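Hydrolase, NUDIX family (Clostridium perfringens ATCC 13124, PDB 3F6A) probably hydrolyses a nucleoside diphosphate linked to another moiety, as other members of the NUDIX hydrolase family do. Local coordinates at residues 5-18 / 96-110. Residues are numbered along the deposited sequence; the frame is centred on the assembly and turned at random.
Sequences RHFTVSVFIVCKDK and HSHIDFVYYATTTSF
D100 reaches across to two hydroxyls of the neighbouring strand. S10 OG hydrogen-bonds to the D100 carboxylate, 2.6 Å from D100 OD2 and 2.8 Å from D100 OD1, and D100 OD1 also bonds T8 OG1 at 2.9 Å. With CG anti to its backbone N, a chi1 of 180° places the D100 carboxylate beside these hydroxyls, its side chain crossing that of T8 at about a right angle. H98 adds a long, weak bond from ND1 to the same T8 OG1. Further along this face, F12 and Y104 lie side by side and point the same way, CD2 of F12 meeting CE1 of Y104 at 3.7 Å with the ring planes 85° apart. V102 brings CG1 to the edge of the F12 ring, and M143 of helix 138-150 packs on all three side chains.

Beneath them runs a parallel ladder, from I99 N bonded to H6 O as far as T107 N on V14 O. These two strands are central to the mixed sheet of the NUDIX fold, an alpha/beta/alpha sandwich: helix 43-55 packs on the other face, where C47 touches V9, V11 and Y103. On that face CE1 of F7 meets CD1 of I99 at 3.5 Å, and the F7 and F101 rings each meet their own counterpart in the second subunit.

Where strand 7-15 ends, C15 SG sits over one face of the F110 ring, 4.1 Å from its centroid. A chi1 of -173° turns the sulfur away from its own backbone N and over the ring. W124 also holds F110, edge-to-face with its ring and hydrogen-bonded through NE1 to F110 O.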
ATOM      1  N   ARG A   5      14.590  -2.184  -6.385  1.00 46.29           N
ATOM      2  CA  ARG A   5      14.689  -0.967  -5.572  1.00 44.59           C
ATOM      3  C   ARG A   5      13.944   0.260  -6.126  1.00 43.21           C
ATOM      4  O   ARG A   5      14.509   1.356  -6.239  1.00 43.77           O
ATOM      5  CB  ARG A   5      16.165  -0.623  -5.335  1.00 46.37           C
ATOM      6  CG  ARG A   5      17.146  -1.359  -6.253  1.00 47.33           C
ATOM      7  CD  ARG A   5      16.959  -0.956  -7.715  1.00 51.64           C
ATOM      8  NE  ARG A   5      17.131   0.483  -7.913  1.00 51.62           N
ATOM      9  CZ  ARG A   5      17.169   1.069  -9.106  1.00 51.86           C
ATOM     10  NH1 ARG A   5      17.044   0.350 -10.212  1.00 50.60           N
ATOM     11  NH2 ARG A   5      17.352   2.374  -9.202  1.00 53.10           N
ATOM     12  N   HIS A   6      12.667   0.067  -6.441  1.00 37.46           N
ATOM     13  CA  HIS A   6      11.807   1.119  -6.980  1.00 33.13           C
ATOM     14  C   HIS A   6      10.708   1.466  -5.983  1.00 29.75           C
ATOM     15  O   HIS A   6       9.605   1.843  -6.373  1.00 27.18           O
ATOM     16  CB  HIS A   6      11.153   0.633  -8.271  1.00 32.76           C
ATOM     17  CG  HIS A   6      12.092   0.545  -9.430  1.00 33.34           C
ATOM     18  ND1 HIS A   6      12.056  -0.492 -10.336  1.00 33.59           N
ATOM     19  CD2 HIS A   6      13.063   1.386  -9.855  1.00 33.26           C
ATOM     20  CE1 HIS A   6      12.967  -0.286 -11.271  1.00 32.52           C
ATOM     21  NE2 HIS A   6      13.590   0.846 -11.003  1.00 33.42           N
ATOM     22  N   PHE A   7      11.014   1.338  -4.700  1.00 26.90           N
ATOM     23  CA  PHE A   7      10.034   1.604  -3.655  1.00 24.84           C
ATOM     24  C   PHE A   7      10.535   2.616  -2.640  1.00 24.10           C
ATOM     25  O   PHE A   7      11.639   2.485  -2.104  1.00 23.88           O
ATOM     26  CB  PHE A   7       9.675   0.291  -2.954  1.00 24.99           C
ATOM     27  CG  PHE A   7       8.966  -0.693  -3.845  1.00 25.99           C
ATOM     28  CD1 PHE A   7       7.578  -0.733  -3.896  1.00 26.40           C
ATOM     29  CD2 PHE A   7       9.689  -1.562  -4.657  1.00 27.23           C
ATOM     30  CE1 PHE A   7       6.919  -1.622  -4.750  1.00 28.56           C
ATOM     31  CE2 PHE A   7       9.041  -2.451  -5.512  1.00 26.42           C
ATOM     32  CZ  PHE A   7       7.656  -2.484  -5.556  1.00 26.73           C
ATOM     33  N   THR A   8       9.709   3.625  -2.381  1.00 21.54           N
ATOM     34  CA  THR A   8      10.039   4.677  -1.435  1.00 18.96           C
ATOM     35  C   THR A   8       8.836   4.932  -0.528  1.00 19.12           C
ATOM     36  O   THR A   8       7.747   4.406  -0.766  1.00 18.21           O
ATOM     37  CB  THR A   8      10.361   5.997  -2.168  1.00 20.52           C
ATOM     38  OG1 THR A   8       9.162   6.524  -2.752  1.00 19.39           O
ATOM     39  CG2 THR A   8      11.384   5.768  -3.275  1.00 21.07           C
ATOM     40  N   VAL A   9       9.035   5.742   0.507  1.00 17.83           N
ATOM     41  CA  VAL A   9       7.949   6.093   1.412  1.00 18.87           C
ATOM     42  C   VAL A   9       7.917   7.604   1.604  1.00 19.37           C
ATOM     43  O   VAL A   9       8.908   8.294   1.359  1.00 19.27           O
ATOM     44  CB  VAL A   9       8.092   5.412   2.805  1.00 18.74           C
ATOM     45  CG1 VAL A   9       8.098   3.905   2.644  1.00 18.52           C
ATOM     46  CG2 VAL A   9       9.359   5.895   3.520  1.00 17.99           C
ATOM     47  N   SER A  10       6.764   8.108   2.023  1.00 19.82           N
ATOM     48  CA  SER A  10       6.569   9.528   2.290  1.00 19.98           C
ATOM     49  C   SER A  10       5.766   9.587   3.576  1.00 19.88           C
ATOM     50  O   SER A  10       4.918   8.732   3.816  1.00 19.99           O
ATOM     51  CB  SER A  10       5.772  10.206   1.165  1.00 19.67           C
ATOM     52  OG  SER A  10       6.573  10.392   0.015  1.00 27.09           O
ATOM     53  N   VAL A  11       6.036  10.590   4.403  1.00 19.18           N
ATOM     54  CA  VAL A  11       5.325  10.733   5.662  1.00 18.76           C
ATOM     55  C   VAL A  11       4.934  12.176   5.916  1.00 17.59           C
ATOM     56  O   VAL A  11       5.783  13.063   5.922  1.00 16.89           O
ATOM     57  CB  VAL A  11       6.184  10.295   6.864  1.00 20.62           C
ATOM     58  CG1 VAL A  11       5.283   9.973   8.043  1.00 23.45           C
ATOM     59  CG2 VAL A  11       7.048   9.117   6.490  1.00 25.05           C
ATOM     60  N   PHE A  12       3.646  12.397   6.127  1.00 17.42           N
ATOM     61  CA  PHE A  12       3.125  13.709   6.433  1.00 18.55           C
ATOM     62  C   PHE A  12       2.925  13.688   7.936  1.00 20.21           C
ATOM     63  O   PHE A  12       2.078  12.963   8.452  1.00 20.24           O
ATOM     64  CB  PHE A  12       1.809  13.931   5.690  1.00 18.94           C
ATOM     65  CG  PHE A  12       1.994  14.224   4.227  1.00 18.24           C
ATOM     66  CD1 PHE A  12       2.145  15.533   3.785  1.00 16.69           C
ATOM     67  CD2 PHE A  12       2.057  13.188   3.298  1.00 17.83           C
ATOM     68  CE1 PHE A  12       2.352  15.811   2.438  1.00 19.96           C
ATOM     69  CE2 PHE A  12       2.266  13.459   1.941  1.00 18.56           C
ATOM     70  CZ  PHE A  12       2.415  14.766   1.511  1.00 18.87           C
ATOM     71  N   ILE A  13       3.725  14.484   8.637  1.00 21.21           N
ATOM     72  CA  ILE A  13       3.682  14.532  10.092  1.00 20.94           C
ATOM     73  C   ILE A  13       2.919  15.741  10.610  1.00 21.02           C
ATOM     74  O   ILE A  13       3.204  16.876  10.230  1.00 20.52           O
ATOM     75  CB  ILE A  13       5.117  14.546  10.660  1.00 21.57           C
ATOM     76  CG1 ILE A  13       5.876  13.331  10.125  1.00 20.06           C
ATOM     77  CG2 ILE A  13       5.087  14.537  12.181  1.00 21.18           C
ATOM     78  CD1 ILE A  13       7.347  13.311  10.459  1.00 20.85           C
ATOM     79  N   VAL A  14       1.953  15.485  11.485  1.00 19.96           N
ATOM     80  CA  VAL A  14       1.134  16.542  12.055  1.00 21.38           C
ATOM     81  C   VAL A  14       1.400  16.773  13.540  1.00 22.00           C
ATOM     82  O   VAL A  14       1.443  15.831  14.326  1.00 24.77           O
ATOM     83  CB  VAL A  14      -0.375  16.218  11.872  1.00 22.56           C
ATOM     84  CG1 VAL A  14      -1.232  17.209  12.670  1.00 22.47           C
ATOM     85  CG2 VAL A  14      -0.737  16.258  10.391  1.00 20.89           C
ATOM     86  N   CYS A  15       1.594  18.032  13.913  1.00 24.00           N
ATOM     87  CA  CYS A  15       1.799  18.399  15.311  1.00 27.38           C
ATOM     88  C   CYS A  15       0.676  19.389  15.588  1.00 28.48           C
ATOM     89  O   CYS A  15       0.599  20.444  14.952  1.00 26.27           O
ATOM     90  CB  CYS A  15       3.160  19.070  15.526  1.00 26.95           C
ATOM     91  SG  CYS A  15       3.530  19.370  17.287  1.00 28.67           S
ATOM     92  N   LYS A  16      -0.192  19.036  16.532  1.00 31.20           N
ATOM     93  CA  LYS A  16      -1.362  19.838  16.882  1.00 33.26           C
ATOM     94  C   LYS A  16      -2.147  20.262  15.640  1.00 32.71           C
ATOM     95  O   LYS A  16      -2.900  19.460  15.092  1.00 33.83           O
ATOM     96  CB  LYS A  16      -0.989  21.060  17.740  1.00 35.01           C
ATOM     97  CG  LYS A  16       0.115  21.938  17.207  1.00 37.59           C
ATOM     98  CD  LYS A  16       0.104  23.295  17.891  1.00 38.70           C
ATOM     99  CE  LYS A  16      -1.020  24.179  17.359  1.00 37.82           C
ATOM    100  NZ  LYS A  16      -0.804  24.562  15.931  1.00 32.37           N
ATOM    101  N   ASP A  17      -1.980  21.497  15.178  1.00 31.76           N
ATOM    102  CA  ASP A  17      -2.725  21.936  14.002  1.00 32.06           C
ATOM    103  C   ASP A  17      -1.892  22.277  12.764  1.00 30.77           C
ATOM    104  O   ASP A  17      -2.346  23.023  11.890  1.00 28.95           O
ATOM    105  CB  ASP A  17      -3.624  23.124  14.365  1.00 35.07           C
ATOM    106  CG  ASP A  17      -4.632  22.779  15.448  1.00 39.74           C
ATOM    107  OD1 ASP A  17      -5.359  21.772  15.291  1.00 38.66           O
ATOM    108  OD2 ASP A  17      -4.699  23.514  16.461  1.00 43.39           O
ATOM    109  N   LYS A  18      -0.685  21.721  12.672  1.00 27.16           N
ATOM    110  CA  LYS A  18       0.168  21.985  11.515  1.00 26.60           C
ATOM    111  C   LYS A  18       0.846  20.716  10.988  1.00 23.89           C
ATOM    112  O   LYS A  18       0.977  19.726  11.706  1.00 24.21           O
ATOM    113  CB  LYS A  18       1.226  23.044  11.866  1.00 27.17           C
ATOM    114  CG  LYS A  18       0.635  24.334  12.429  1.00 27.49           C
ATOM    115  CD  LYS A  18       1.619  25.489  12.372  1.00 29.72           C
ATOM    116  CE  LYS A  18       0.979  26.763  12.921  1.00 30.32           C
ATOM    117  NZ  LYS A  18       1.827  27.974  12.707  1.00 33.17           N
ATOM    118  N   HIS A  96      14.227   8.280 -11.095  1.00 24.38           N
ATOM    119  CA  HIS A  96      13.958   7.007 -11.742  1.00 23.61           C
ATOM    120  C   HIS A  96      12.542   6.669 -11.287  1.00 22.61           C
ATOM    121  O   HIS A  96      12.134   7.050 -10.187  1.00 20.40           O
ATOM    122  CB  HIS A  96      14.965   5.931 -11.310  1.00 24.64           C
ATOM    123  CG  HIS A  96      14.987   5.660  -9.837  1.00 28.57           C
ATOM    124  ND1 HIS A  96      14.008   4.925  -9.200  1.00 32.30           N
ATOM    125  CD2 HIS A  96      15.879   6.007  -8.881  1.00 29.47           C
ATOM    126  CE1 HIS A  96      14.299   4.831  -7.913  1.00 29.66           C
ATOM    127  NE2 HIS A  96      15.427   5.478  -7.693  1.00 32.58           N
ATOM    128  N   SER A  97      11.780   5.991 -12.136  1.00 22.05           N
ATOM    129  CA  SER A  97      10.408   5.655 -11.784  1.00 22.72           C
ATOM    130  C   SER A  97      10.386   4.923 -10.456  1.00 21.05           C
ATOM    131  O   SER A  97      11.224   4.062 -10.198  1.00 22.13           O
ATOM    132  CB  SER A  97       9.764   4.795 -12.873  1.00 23.33           C
ATOM    133  OG  SER A  97       8.356   4.756 -12.707  1.00 26.38           O
ATOM    134  N   HIS A  98       9.440   5.283  -9.600  1.00 19.19           N
ATOM    135  CA  HIS A  98       9.344   4.644  -8.301  1.00 19.88           C
ATOM    136  C   HIS A  98       7.960   4.755  -7.694  1.00 20.80           C
ATOM    137  O   HIS A  98       7.212   5.698  -7.967  1.00 20.86           O
ATOM    138  CB  HIS A  98      10.363   5.257  -7.338  1.00 20.49           C
ATOM    139  CG  HIS A  98      10.210   6.736  -7.154  1.00 20.53           C
ATOM    140  ND1 HIS A  98       9.521   7.291  -6.095  1.00 23.27           N
ATOM    141  CD2 HIS A  98      10.668   7.776  -7.888  1.00 21.27           C
ATOM    142  CE1 HIS A  98       9.567   8.609  -6.185  1.00 20.25           C
ATOM    143  NE2 HIS A  98      10.259   8.927  -7.263  1.00 23.03           N
ATOM    144  N   ILE A  99       7.633   3.773  -6.868  1.00 20.92           N
ATOM    145  CA  ILE A  99       6.366   3.741  -6.168  1.00 22.45           C
ATOM    146  C   ILE A  99       6.612   4.412  -4.828  1.00 21.96           C
ATOM    147  O   ILE A  99       7.622   4.155  -4.172  1.00 22.63           O
ATOM    148  CB  ILE A  99       5.903   2.290  -5.930  1.00 24.76           C
ATOM    149  CG1 ILE A  99       5.450   1.676  -7.253  1.00 27.51           C
ATOM    150  CG2 ILE A  99       4.784   2.253  -4.896  1.00 25.63           C
ATOM    151  CD1 ILE A  99       5.086   0.215  -7.152  1.00 29.16           C
ATOM    152  N   ASP A 100       5.701   5.285  -4.425  1.00 22.14           N
ATOM    153  CA  ASP A 100       5.843   5.962  -3.152  1.00 21.26           C
ATOM    154  C   ASP A 100       4.653   5.664  -2.256  1.00 20.18           C
ATOM    155  O   ASP A 100       3.515   6.030  -2.574  1.00 18.41           O
ATOM    156  CB  ASP A 100       5.972   7.471  -3.356  1.00 25.18           C
ATOM    157  CG  ASP A 100       6.116   8.219  -2.046  1.00 29.64           C
ATOM    158  OD1 ASP A 100       7.130   8.017  -1.347  1.00 33.74           O
ATOM    159  OD2 ASP A 100       5.207   9.004  -1.711  1.00 35.17           O
ATOM    160  N   PHE A 101       4.923   4.979  -1.145  1.00 17.48           N
ATOM    161  CA  PHE A 101       3.892   4.636  -0.174  1.00 18.55           C
ATOM    162  C   PHE A 101       3.756   5.793   0.797  1.00 16.58           C
ATOM    163  O   PHE A 101       4.685   6.096   1.540  1.00 15.36           O
ATOM    164  CB  PHE A 101       4.266   3.356   0.584  1.00 20.31           C
ATOM    165  CG  PHE A 101       4.192   2.112  -0.260  1.00 22.13           C
ATOM    166  CD1 PHE A 101       3.065   1.852  -1.036  1.00 24.17           C
ATOM    167  CD2 PHE A 101       5.239   1.196  -0.275  1.00 24.91           C
ATOM    168  CE1 PHE A 101       2.983   0.696  -1.812  1.00 23.61           C
ATOM    169  CE2 PHE A 101       5.164   0.042  -1.046  1.00 23.74           C
ATOM    170  CZ  PHE A 101       4.035  -0.207  -1.815  1.00 23.57           C
ATOM    171  N   VAL A 102       2.588   6.428   0.788  1.00 17.76           N
ATOM    172  CA  VAL A 102       2.329   7.585   1.637  1.00 16.81           C
ATOM    173  C   VAL A 102       1.647   7.271   2.958  1.00 17.49           C
ATOM    174  O   VAL A 102       0.608   6.621   2.988  1.00 15.60           O
ATOM    175  CB  VAL A 102       1.473   8.616   0.891  1.00 16.45           C
ATOM    176  CG1 VAL A 102       1.294   9.862   1.744  1.00 18.50           C
ATOM    177  CG2 VAL A 102       2.128   8.957  -0.424  1.00 17.23           C
ATOM    178  N   TYR A 103       2.233   7.769   4.043  1.00 17.51           N
ATOM    179  CA  TYR A 103       1.708   7.562   5.386  1.00 18.78           C
ATOM    180  C   TYR A 103       1.480   8.897   6.077  1.00 18.08           C
ATOM    181  O   TYR A 103       2.150   9.886   5.772  1.00 18.76           O
ATOM    182  CB  TYR A 103       2.706   6.756   6.224  1.00 19.02           C
ATOM    183  CG  TYR A 103       2.933   5.344   5.753  1.00 19.51           C
ATOM    184  CD1 TYR A 103       2.296   4.271   6.373  1.00 22.75           C
ATOM    185  CD2 TYR A 103       3.792   5.074   4.682  1.00 23.44           C
ATOM    186  CE1 TYR A 103       2.506   2.961   5.944  1.00 22.21           C
ATOM    187  CE2 TYR A 103       4.009   3.765   4.246  1.00 23.63           C
ATOM    188  CZ  TYR A 103       3.360   2.719   4.884  1.00 24.47           C
ATOM    189  OH  TYR A 103       3.564   1.429   4.462  1.00 31.42           O
ATOM    190  N   TYR A 104       0.530   8.923   7.007  1.00 18.04           N
ATOM    191  CA  TYR A 104       0.250  10.126   7.779  1.00 17.71           C
ATOM    192  C   TYR A 104       0.603   9.758   9.215  1.00 18.46           C
ATOM    193  O   TYR A 104       0.413   8.615   9.629  1.00 19.04           O
ATOM    194  CB  TYR A 104      -1.231  10.529   7.684  1.00 18.93           C
ATOM    195  CG  TYR A 104      -1.709  10.902   6.286  1.00 16.73           C
ATOM    196  CD1 TYR A 104      -0.807  11.264   5.285  1.00 16.47           C
ATOM    197  CD2 TYR A 104      -3.068  10.913   5.979  1.00 18.73           C
ATOM    198  CE1 TYR A 104      -1.251  11.632   4.007  1.00 18.38           C
ATOM    199  CE2 TYR A 104      -3.523  11.277   4.711  1.00 19.30           C
ATOM    200  CZ  TYR A 104      -2.609  11.635   3.730  1.00 17.80           C
ATOM    201  OH  TYR A 104      -3.068  11.994   2.480  1.00 18.64           O
ATOM    202  N   ALA A 105       1.122  10.718   9.970  1.00 18.47           N
ATOM    203  CA  ALA A 105       1.513  10.461  11.351  1.00 18.62           C
ATOM    204  C   ALA A 105       1.440  11.716  12.208  1.00 20.12           C
ATOM    205  O   ALA A 105       1.191  12.809  11.713  1.00 16.65           O
ATOM    206  CB  ALA A 105       2.929   9.907  11.388  1.00 16.46           C
ATOM    207  N   THR A 106       1.670  11.539  13.503  1.00 21.09           N
ATOM    208  CA  THR A 106       1.653  12.643  14.449  1.00 22.46           C
ATOM    209  C   THR A 106       2.980  12.678  15.202  1.00 22.26           C
ATOM    210  O   THR A 106       3.705  11.685  15.238  1.00 23.72           O
ATOM    211  CB  THR A 106       0.520  12.467  15.478  1.00 23.61           C
ATOM    212  OG1 THR A 106       0.710  11.232  16.179  1.00 23.89           O
ATOM    213  CG2 THR A 106      -0.841  12.452  14.787  1.00 24.28           C
ATOM    214  N   THR A 107       3.292  13.830  15.791  1.00 22.92           N
ATOM    215  CA  THR A 107       4.502  14.003  16.591  1.00 22.90           C
ATOM    216  C   THR A 107       4.159  15.014  17.693  1.00 24.39           C
ATOM    217  O   THR A 107       3.194  15.767  17.570  1.00 22.61           O
ATOM    218  CB  THR A 107       5.698  14.494  15.739  1.00 23.81           C
ATOM    219  OG1 THR A 107       6.922  14.243  16.446  1.00 22.50           O
ATOM    220  CG2 THR A 107       5.582  15.968  15.432  1.00 22.83           C
ATOM    221  N   THR A 108       4.947  15.034  18.764  1.00 25.86           N
ATOM    222  CA  THR A 108       4.674  15.914  19.897  1.00 26.62           C
ATOM    223  C   THR A 108       5.119  17.381  19.870  1.00 27.05           C
ATOM    224  O   THR A 108       4.424  18.238  20.417  1.00 28.90           O
ATOM    225  CB  THR A 108       5.210  15.286  21.190  1.00 28.37           C
ATOM    226  OG1 THR A 108       6.618  15.076  21.063  1.00 28.89           O
ATOM    227  CG2 THR A 108       4.527  13.956  21.453  1.00 27.37           C
ATOM    228  N   SER A 109       6.252  17.688  19.247  1.00 25.92           N
ATOM    229  CA  SER A 109       6.716  19.075  19.217  1.00 25.30           C
ATOM    230  C   SER A 109       7.131  19.570  17.838  1.00 23.87           C
ATOM    231  O   SER A 109       7.472  18.784  16.959  1.00 24.13           O
ATOM    232  CB  SER A 109       7.888  19.260  20.181  1.00 24.59           C
ATOM    233  OG  SER A 109       8.987  18.465  19.783  1.00 28.38           O
ATOM    234  N   PHE A 110       7.107  20.887  17.668  1.00 23.31           N
ATOM    235  CA  PHE A 110       7.476  21.516  16.407  1.00 25.95           C
ATOM    236  C   PHE A 110       8.981  21.545  16.237  1.00 24.89           C
ATOM    237  O   PHE A 110       9.480  21.750  15.135  1.00 24.72           O
ATOM    238  CB  PHE A 110       6.968  22.959  16.351  1.00 27.24           C
ATOM    239  CG  PHE A 110       5.481  23.082  16.241  1.00 30.02           C
ATOM    240  CD1 PHE A 110       4.797  22.470  15.199  1.00 30.07           C
ATOM    241  CD2 PHE A 110       4.767  23.859  17.150  1.00 32.92           C
ATOM    242  CE1 PHE A 110       3.420  22.632  15.060  1.00 32.51           C
ATOM    243  CE2 PHE A 110       3.392  24.028  17.018  1.00 33.67           C
ATOM    244  CZ  PHE A 110       2.719  23.412  15.968  1.00 31.46           C
TER
HETATM  245  O   HOH W   1       0.532  16.985  18.510  1.00 43.32           O